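Local atomic coordinates of biliverdin reductase (Synechocystis sp., PDB entry 5B3T), a protein that catalyses the NAD(P)H-dependent reduction of biliverdin, a linear tetrapyrrole of the heme-degrading pathway, probably to bilirubin. Residues L103-A108 / E309-A314; L109-G114 / V317-A322; V130-L135 / A185-S190. One frame throughout, in Å; residues are numbered along the deposited sequence.

All three contacts join the NADP-binding Rossmann domain to the C-terminal alpha/beta domain. Contacts 1 and 2, centres about 10 Å apart, share helix 309-325, and residues 103-108 run directly into 109-114; the carbonyl O of Leu312 comes 3.5 Å from CD1 of Tyr111. Contact 3 starts from strand 128-131, the sheet neighbour of strand 100-104, and its centre is about 8 Å from that of contact 1. The two are tied by Glu104, whose OE2 lies 2.8 Å from the backbone N of Ile133, a probable hydrogen bond. Tyr105 of contact 1 belongs to the NADP(+) site, here without its ligand, and its side chain comes about 3 Å from that of Ser187 in contact 3.

Contact 1 of 3, residues L103-A108 / E309-A314; sequences LEYPLA and EASLYA
Tyr105 reaches from the loop after strand 100-104 to the first turns of helix 309-325, and its ring meets Ser311 and Ala314 one turn apart. These contacts are van der Waals in kind. The carbonyl oxygen of Ser311 sits at the ring edge, near the ring plane, 3.6 Å from CE1 of Tyr105. CB of Ser311 packs against CD1 and CE1, and CB of Ala314 approaches obliquely, 3.9 Å from CZ of Tyr105. With CG anti to the backbone N (chi1 -168°), the ring extends to the helix; beyond the cis peptide bond before Pro106 the chain runs alongside it, CA of Leu107 6.9 Å from CA of Ser311.

The second apolar contact is smaller. Leu107 and Leu312 meet through one methyl each, CD2 to CD2 at 3.9 Å, with the two side chains crossing at a slant. Leu107 also lies on Val130 and Leu117, and Leu312 on Gln118.

Polar linkage is indirect. One water is hydrogen-bonded to OH of Tyr105 at 2.5 Å and donates to the carbonyl O of Ala314 at 2.9 Å, so the phenol is coupled to the helix backbone through solvent. Around the ring, Arg191 makes a cation-pi contact and also a weak hydrogen bond to OG of Ser311, while His132 meets the tyrosine with its ring plane inclined.

Glu104-Tyr105-Pro106 probably corresponds to the Glu-Lys-Pro motif common in this family, with tyrosine at the lysine position. Tyr105 is an NADP(+)-binding residue, and on the helix side its ring meets small side chains and a carbonyl oxygen. Buried packing and a single water bridge, with no direct polar bond between the segments, imply that shape more than charge holds the loop against helix 309-325.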
loop_
_atom_site.group_PDB
_atom_site.type_symbol
_atom_site.label_atom_id
_atom_site.label_comp_id
_atom_site.label_asym_id
_atom_site.label_seq_id
_atom_site.Cartn_x
_atom_site.Cartn_y
_atom_site.Cartn_z
ATOM N N LEU A 103 7.493 -5.654 -1.793
ATOM C CA LEU A 103 7.155 -4.341 -1.269
ATOM C C LEU A 103 5.705 -4.310 -0.815
ATOM O O LEU A 103 4.832 -4.922 -1.439
ATOM C CB LEU A 103 7.362 -3.240 -2.318
ATOM C CG LEU A 103 8.758 -2.909 -2.842
ATOM C CD1 LEU A 103 8.837 -3.211 -4.327
ATOM C CD2 LEU A 103 9.083 -1.445 -2.575
ATOM N N GLU A 104 5.460 -3.602 0.281
ATOM C CA GLU A 104 4.145 -3.037 0.522
ATOM C C GLU A 104 4.040 -1.763 -0.303
ATOM O O GLU A 104 4.931 -0.911 -0.242
ATOM C CB GLU A 104 3.943 -2.739 2.009
ATOM C CG GLU A 104 2.545 -2.251 2.371
ATOM C CD GLU A 104 1.501 -3.352 2.296
ATOM O OE1 GLU A 104 1.886 -4.536 2.191
ATOM O OE2 GLU A 104 0.295 -3.035 2.352
ATOM N N TYR A 105 2.984 -1.656 -1.105
ATOM C CA TYR A 105 2.771 -0.486 -1.955
ATOM C C TYR A 105 2.958 0.786 -1.124
ATOM O O TYR A 105 2.500 0.845 0.013
ATOM C CB TYR A 105 1.377 -0.533 -2.583
ATOM C CG TYR A 105 1.171 0.478 -3.680
ATOM C CD1 TYR A 105 1.549 0.198 -4.987
ATOM C CD2 TYR A 105 0.610 1.720 -3.410
ATOM C CE1 TYR A 105 1.368 1.123 -5.994
ATOM C CE2 TYR A 105 0.429 2.653 -4.412
ATOM C CZ TYR A 105 0.807 2.349 -5.701
ATOM O OH TYR A 105 0.626 3.275 -6.702
ATOM N N PRO A 106 3.623 1.816 -1.681
ATOM C CA PRO A 106 3.996 2.124 -3.069
ATOM C C PRO A 106 5.148 1.329 -3.673
ATOM O O PRO A 106 6.031 0.835 -2.971
ATOM C CB PRO A 106 4.390 3.597 -2.986
ATOM C CG PRO A 106 4.991 3.716 -1.634
ATOM C CD PRO A 106 4.177 2.811 -0.745
ATOM N N LEU A 107 5.126 1.239 -5.005
ATOM C CA LEU A 107 6.217 0.625 -5.751
ATOM C C LEU A 107 7.323 1.632 -6.049
ATOM O O LEU A 107 8.509 1.308 -5.922
ATOM C CB LEU A 107 5.678 0.015 -7.048
ATOM C CG LEU A 107 6.646 -0.329 -8.184
ATOM C CD1 LEU A 107 7.655 -1.378 -7.746
ATOM C CD2 LEU A 107 5.862 -0.812 -9.401
ATOM N N ALA A 108 6.958 2.850 -6.439
ATOM C CA ALA A 108 7.931 3.874 -6.809
ATOM C C ALA A 108 7.221 5.223 -6.837
ATOM O O ALA A 108 6.005 5.314 -6.638
ATOM C CB ALA A 108 8.586 3.561 -8.156
ATOM N N GLU A 309 1.186 -5.691 -12.671
ATOM C CA GLU A 309 0.392 -4.757 -13.463
ATOM C C GLU A 309 -0.589 -3.964 -12.611
ATOM O O GLU A 309 -0.857 -2.794 -12.907
ATOM C CB GLU A 309 -0.353 -5.508 -14.567
ATOM C CG GLU A 309 -1.104 -4.601 -15.517
ATOM C CD GLU A 309 -0.267 -3.424 -15.975
ATOM O OE1 GLU A 309 0.877 -3.642 -16.433
ATOM O OE2 GLU A 309 -0.749 -2.277 -15.863
ATOM N N ALA A 310 -1.133 -4.571 -11.554
ATOM C CA ALA A 310 -2.092 -3.859 -10.715
ATOM C C ALA A 310 -1.435 -2.693 -9.987
ATOM O O ALA A 310 -2.022 -1.610 -9.880
ATOM C CB ALA A 310 -2.735 -4.821 -9.718
ATOM N N SER A 311 -0.217 -2.895 -9.478
ATOM C CA SER A 311 0.491 -1.806 -8.814
ATOM C C SER A 311 1.005 -0.780 -9.814
ATOM O O SER A 311 1.105 0.409 -9.483
ATOM C CB SER A 311 1.645 -2.358 -7.980
ATOM O OG SER A 311 1.161 -3.178 -6.931
ATOM N N LEU A 312 1.339 -1.213 -11.033
ATOM C CA LEU A 312 1.755 -0.265 -12.060
ATOM C C LEU A 312 0.609 0.653 -12.458
ATOM O O LEU A 312 0.819 1.849 -12.693
ATOM C CB LEU A 312 2.294 -1.002 -13.285
ATOM C CG LEU A 312 3.729 -1.524 -13.218
ATOM C CD1 LEU A 312 4.045 -2.339 -14.462
ATOM C CD2 LEU A 312 4.711 -0.371 -13.063
ATOM N N TYR A 313 -0.613 0.118 -12.542
ATOM C CA TYR A 313 -1.738 0.968 -12.915
ATOM C C TYR A 313 -2.090 1.936 -11.794
ATOM O O TYR A 313 -2.405 3.103 -12.054
ATOM C CB TYR A 313 -2.961 0.137 -13.292
ATOM C CG TYR A 313 -4.075 1.027 -13.789
ATOM C CD1 TYR A 313 -3.882 1.836 -14.900
ATOM C CD2 TYR A 313 -5.298 1.090 -13.135
ATOM C CE1 TYR A 313 -4.876 2.667 -15.359
ATOM C CE2 TYR A 313 -6.307 1.925 -13.590
ATOM C CZ TYR A 313 -6.085 2.710 -14.705
ATOM O OH TYR A 313 -7.072 3.545 -15.169
ATOM N N ALA A 314 -2.059 1.465 -10.544
ATOM C CA ALA A 314 -2.260 2.363 -9.412
ATOM C C ALA A 314 -1.244 3.497 -9.438
ATOM O O ALA A 314 -1.570 4.646 -9.116
ATOM C CB ALA A 314 -2.168 1.583 -8.101
HETATM O O HOH W 1 -1.252 4.904 -6.237
#

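Contact 2 of 3, residues L109-G114 / V317-A322; sequences LTYAMG and VADLCA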
loop_
_atom_site.group_PDB
_atom_site.type_symbol
_atom_site.label_atom_id
_atom_site.label_comp_id
_atom_site.label_asym_id
_atom_site.label_seq_id
_atom_site.Cartn_x
_atom_site.Cartn_y
_atom_site.Cartn_z
ATOM N N LEU A 109 7.998 6.277 -7.099
ATOM C CA LEU A 109 7.455 7.630 -7.125
ATOM C C LEU A 109 6.797 7.967 -8.459
ATOM O O LEU A 109 5.898 8.815 -8.501
ATOM C CB LEU A 109 8.562 8.642 -6.822
ATOM C CG LEU A 109 9.128 8.640 -5.401
ATOM C CD1 LEU A 109 10.430 9.428 -5.340
ATOM C CD2 LEU A 109 8.106 9.214 -4.433
ATOM N N THR A 110 7.237 7.343 -9.551
ATOM C CA THR A 110 6.689 7.616 -10.873
ATOM C C THR A 110 6.504 6.307 -11.623
ATOM O O THR A 110 7.165 5.308 -11.332
ATOM C CB THR A 110 7.592 8.546 -11.703
ATOM O OG1 THR A 110 8.791 7.850 -12.067
ATOM C CG2 THR A 110 7.960 9.800 -10.923
ATOM N N TYR A 111 5.594 6.331 -12.601
ATOM C CA TYR A 111 5.385 5.174 -13.468
ATOM C C TYR A 111 6.682 4.752 -14.147
ATOM O O TYR A 111 6.965 3.555 -14.274
ATOM C CB TYR A 111 4.309 5.500 -14.508
ATOM C CG TYR A 111 3.885 4.340 -15.380
ATOM C CD1 TYR A 111 2.912 3.446 -14.954
ATOM C CD2 TYR A 111 4.440 4.154 -16.641
ATOM C CE1 TYR A 111 2.513 2.389 -15.753
ATOM C CE2 TYR A 111 4.044 3.100 -17.448
ATOM C CZ TYR A 111 3.084 2.221 -16.998
ATOM O OH TYR A 111 2.693 1.173 -17.799
ATOM N N ALA A 112 7.488 5.726 -14.578
ATOM C CA ALA A 112 8.747 5.414 -15.249
ATOM C C ALA A 112 9.688 4.635 -14.338
ATOM O O ALA A 112 10.330 3.673 -14.774
ATOM C CB ALA A 112 9.415 6.701 -15.732
ATOM N N MET A 113 9.788 5.038 -13.068
ATOM C CA MET A 113 10.620 4.290 -12.131
ATOM C C MET A 113 10.056 2.896 -11.890
ATOM O O MET A 113 10.810 1.917 -11.830
ATOM C CB MET A 113 10.753 5.057 -10.817
ATOM C CG MET A 113 11.649 4.377 -9.796
ATOM S SD MET A 113 13.344 4.177 -10.379
ATOM C CE MET A 113 14.199 3.869 -8.835
ATOM N N GLY A 114 8.732 2.784 -11.762
ATOM C CA GLY A 114 8.127 1.472 -11.596
ATOM C C GLY A 114 8.405 0.553 -12.769
ATOM O O GLY A 114 8.640 -0.645 -12.589
ATOM N N VAL A 317 -2.393 5.937 -12.109
ATOM C CA VAL A 317 -3.489 6.769 -11.618
ATOM C C VAL A 317 -2.959 7.862 -10.696
ATOM O O VAL A 317 -3.437 9.002 -10.724
ATOM C CB VAL A 317 -4.547 5.897 -10.918
ATOM C CG1 VAL A 317 -5.596 6.768 -10.245
ATOM C CG2 VAL A 317 -5.197 4.957 -11.916
ATOM N N ALA A 318 -1.962 7.533 -9.870
ATOM C CA ALA A 318 -1.387 8.530 -8.971
ATOM C C ALA A 318 -0.655 9.620 -9.746
ATOM O O ALA A 318 -0.775 10.807 -9.420
ATOM C CB ALA A 318 -0.449 7.857 -7.969
ATOM N N ASP A 319 0.114 9.238 -10.770
ATOM C CA ASP A 319 0.748 10.234 -11.632
ATOM C C ASP A 319 -0.290 11.144 -12.272
ATOM O O ASP A 319 -0.111 12.366 -12.329
ATOM C CB ASP A 319 1.584 9.550 -12.715
ATOM C CG ASP A 319 2.811 8.862 -12.162
ATOM O OD1 ASP A 319 3.180 9.142 -11.005
ATOM O OD2 ASP A 319 3.424 8.059 -12.896
ATOM N N LEU A 320 -1.385 10.561 -12.763
ATOM C CA LEU A 320 -2.416 11.350 -13.426
ATOM C C LEU A 320 -3.060 12.347 -12.468
ATOM O O LEU A 320 -3.300 13.504 -12.833
ATOM C CB LEU A 320 -3.473 10.423 -14.029
ATOM C CG LEU A 320 -2.995 9.625 -15.242
ATOM C CD1 LEU A 320 -4.004 8.556 -15.631
ATOM C CD2 LEU A 320 -2.741 10.573 -16.399
ATOM N N CYS A 321 -3.346 11.918 -11.236
ATOM C CA CYS A 321 -3.990 12.813 -10.279
ATOM C C CYS A 321 -3.027 13.882 -9.780
ATOM O O CYS A 321 -3.437 15.021 -9.527
ATOM C CB CYS A 321 -4.561 12.011 -9.110
ATOM S SG CYS A 321 -5.942 10.936 -9.557
ATOM N N ALA A 322 -1.747 13.535 -9.620
ATOM C CA ALA A 322 -0.757 14.540 -9.247
ATOM C C ALA A 322 -0.604 15.584 -10.345
ATOM O O ALA A 322 -0.459 16.780 -10.063
ATOM C CB ALA A 322 0.587 13.874 -8.946
#
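Thr110 and Asp319 bring the two backbones nearest, their CA atoms 6.5 Å apart, where the N-terminus of helix 111-124 comes up beside the middle of helix 309-325. One side chain carries the contact. Asp319 points its carboxylate at the start of the other helix, and OD2 accepts from the backbone N of Tyr111 at 2.8 Å, with an N-H...O angle of 152°. The bond uses the syn lone pair of OD2, on the side of the other oxygen. That oxygen, OD1, turns toward the loop, 3.7 Å from the carbonyl O of Leu109. CB of Tyr111 also lies close, 3.2 Å from OD2 of Asp319, but the phenol ring leads away from residues 317-322, back along the helix toward Leu312.

The same helix end is capped from within: OG1 of Thr110 accepts from the backbone N of Met113 at 3.1 Å. Thr110 thus serves the third N-H of the helix and Asp319 the first, and the negative carboxylate is probably favoured by the helix dipole. With an alanine here in place of Asp319, the N-H of Tyr111 would probably be left without this acceptor and the helix end without its nearby negative charge.

The arrangement is a threonine N-cap supplemented by a carboxylate from a helix some 200 residues later in the chain, a surface link between the Rossmann and C-terminal domains.

Contact 3 of 3, residues V130-L135 / A185-S190; sequences VEHIEL and ALSRIS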
loop_
_atom_site.group_PDB
_atom_site.type_symbol
_atom_site.label_atom_id
_atom_site.label_comp_id
_atom_site.label_asym_id
_atom_site.label_seq_id
_atom_site.Cartn_x
_atom_site.Cartn_y
_atom_site.Cartn_z
ATOM N N VAL A 130 4.703 -6.805 -5.397
ATOM C CA VAL A 130 4.103 -5.699 -4.661
ATOM C C VAL A 130 2.664 -6.063 -4.325
ATOM O O VAL A 130 1.911 -6.508 -5.198
ATOM C CB VAL A 130 4.142 -4.383 -5.461
ATOM C CG1 VAL A 130 3.518 -3.248 -4.654
ATOM C CG2 VAL A 130 5.566 -4.039 -5.862
ATOM N N GLU A 131 2.286 -5.874 -3.064
ATOM C CA GLU A 131 0.896 -5.951 -2.648
ATOM C C GLU A 131 0.549 -4.716 -1.830
ATOM O O GLU A 131 1.421 -3.953 -1.404
ATOM C CB GLU A 131 0.603 -7.224 -1.841
ATOM C CG GLU A 131 -0.215 -8.271 -2.599
ATOM C CD GLU A 131 -1.621 -7.801 -2.974
ATOM O OE1 GLU A 131 -2.047 -6.710 -2.536
ATOM O OE2 GLU A 131 -2.310 -8.536 -3.713
ATOM N N HIS A 132 -0.752 -4.524 -1.619
ATOM C CA HIS A 132 -1.275 -3.383 -0.866
ATOM C C HIS A 132 -2.333 -3.941 0.084
ATOM O O HIS A 132 -3.523 -3.962 -0.239
ATOM C CB HIS A 132 -1.841 -2.324 -1.802
ATOM C CG HIS A 132 -2.052 -0.991 -1.155
ATOM N ND1 HIS A 132 -2.728 0.037 -1.775
ATOM C CD2 HIS A 132 -1.673 -0.516 0.056
ATOM C CE1 HIS A 132 -2.757 1.088 -0.976
ATOM N NE2 HIS A 132 -2.124 0.778 0.142
ATOM N N ILE A 133 -1.885 -4.397 1.256
ATOM C CA ILE A 133 -2.729 -5.124 2.194
ATOM C C ILE A 133 -2.926 -4.359 3.495
ATOM O O ILE A 133 -3.999 -4.429 4.104
ATOM C CB ILE A 133 -2.150 -6.529 2.473
ATOM C CG1 ILE A 133 -2.058 -7.333 1.177
ATOM C CG2 ILE A 133 -2.993 -7.280 3.499
ATOM C CD1 ILE A 133 -1.289 -8.632 1.308
ATOM N N GLU A 134 -1.910 -3.610 3.934
ATOM C CA GLU A 134 -1.979 -2.945 5.233
ATOM C C GLU A 134 -3.146 -1.966 5.299
ATOM O O GLU A 134 -3.832 -1.877 6.324
ATOM C CB GLU A 134 -0.656 -2.235 5.525
ATOM C CG GLU A 134 -0.540 -1.673 6.933
ATOM C CD GLU A 134 -1.151 -0.293 7.069
ATOM O OE1 GLU A 134 -1.195 0.439 6.058
ATOM O OE2 GLU A 134 -1.595 0.054 8.185
ATOM N N LEU A 135 -3.386 -1.227 4.220
ATOM C CA LEU A 135 -4.488 -0.268 4.169
ATOM C C LEU A 135 -5.745 -0.987 3.689
ATOM O O LEU A 135 -5.906 -1.255 2.496
ATOM C CB LEU A 135 -4.141 0.907 3.261
ATOM C CG LEU A 135 -5.238 1.965 3.099
ATOM C CD1 LEU A 135 -5.518 2.662 4.425
ATOM C CD2 LEU A 135 -4.870 2.976 2.016
ATOM N N ALA A 185 -4.620 6.027 -1.296
ATOM C CA ALA A 185 -6.054 5.973 -1.554
ATOM C C ALA A 185 -6.341 5.646 -3.014
ATOM O O ALA A 185 -7.250 4.864 -3.316
ATOM C CB ALA A 185 -6.710 7.296 -1.157
ATOM N N LEU A 186 -5.571 6.231 -3.935
ATOM C CA LEU A 186 -5.784 5.960 -5.353
ATOM C C LEU A 186 -5.420 4.528 -5.712
ATOM O O LEU A 186 -5.976 3.971 -6.666
ATOM C CB LEU A 186 -4.979 6.941 -6.201
ATOM C CG LEU A 186 -5.452 8.391 -6.120
ATOM C CD1 LEU A 186 -4.468 9.293 -6.831
ATOM C CD2 LEU A 186 -6.853 8.542 -6.693
ATOM N N SER A 187 -4.489 3.921 -4.973
ATOM C CA SER A 187 -4.205 2.505 -5.172
ATOM C C SER A 187 -5.427 1.657 -4.846
ATOM O O SER A 187 -5.743 0.707 -5.571
ATOM C CB SER A 187 -3.012 2.082 -4.317
ATOM O OG SER A 187 -2.815 0.679 -4.371
ATOM N N ARG A 188 -6.134 1.997 -3.768
ATOM C CA ARG A 188 -7.328 1.249 -3.390
ATOM C C ARG A 188 -8.405 1.348 -4.463
ATOM O O ARG A 188 -9.016 0.341 -4.842
ATOM C CB ARG A 188 -7.860 1.757 -2.048
ATOM C CG ARG A 188 -6.972 1.434 -0.855
ATOM C CD ARG A 188 -7.423 0.155 -0.155
ATOM N NE ARG A 188 -7.433 -1.000 -1.051
ATOM C CZ ARG A 188 -6.488 -1.934 -1.070
ATOM N NH1 ARG A 188 -5.466 -1.859 -0.229
ATOM N NH2 ARG A 188 -6.570 -2.950 -1.919
ATOM N N ILE A 189 -8.648 2.558 -4.971
ATOM C CA ILE A 189 -9.752 2.762 -5.900
ATOM C C ILE A 189 -9.451 2.202 -7.287
ATOM O O ILE A 189 -10.370 2.041 -8.098
ATOM C CB ILE A 189 -10.098 4.263 -5.980
ATOM C CG1 ILE A 189 -11.545 4.460 -6.436
ATOM C CG2 ILE A 189 -9.147 4.989 -6.926
ATOM C CD1 ILE A 189 -12.572 3.876 -5.488
ATOM N N SER A 190 -8.191 1.884 -7.581
ATOM C CA SER A 190 -7.776 1.512 -8.927
ATOM C C SER A 190 -7.696 0.009 -9.146
ATOM O O SER A 190 -7.376 -0.422 -10.258
ATOM C CB SER A 190 -6.415 2.134 -9.248
ATOM O OG SER A 190 -5.377 1.445 -8.572
HETATM O O HOH W 2 -5.514 -5.163 -1.723
#
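Arg188 lays its guanidinium over one face of the His132 imidazole, the group centres 4.7 Å apart and the planes inclined at 28°. NH1 is the nitrogen nearest the ring, offset toward its rim. The same NH1 donates to the carbonyl O of His132 at 2.9 Å in an almost straight bond (176°) that lies in the guanidinium plane but reaches the oxygen from above the carbonyl plane. A second, weak bond runs from NH1 of Arg188 to the carbonyl O of Leu135, at 2.8 Å. A water completes a further link between the two stacked residues, donating to O of His132 and accepting from NH2 of Arg188.

At its edge, the imidazole is held by Ser187: ND1 of His132 and OG of Ser187 are 2.7 Å apart in a hydrogen bond. Stack and edge bond together restrict the rotation of the ring.

The arginine chain bends at chi2 (-95°) and chi3, folding the guanidinium back toward the loop, while the side chains of Arg188 and Leu135 run past each other in opposite directions, CG of Arg188 3.9 Å from CD2 of Leu135. Further out, OE1 of Glu131 accepts from the backbone N of His132 at 2.7 Å, where the chain leaves the strand. OG of Ser187 is also hydrogen-bonded to NE of Arg191, and OG of Ser190 donates to the carbonyl O of Ser187 near the end of the helix.

Helix 183-189 is thus fastened to the loop leaving the edge strand 128-131 of the Rossmann sheet. Tyr158 of strand 153-163 packs on Leu135, Ala185 and Arg188, helix 283-300 lies against Ile133, and Ala314 of helix 309-325 touches Ser187 and Ser190.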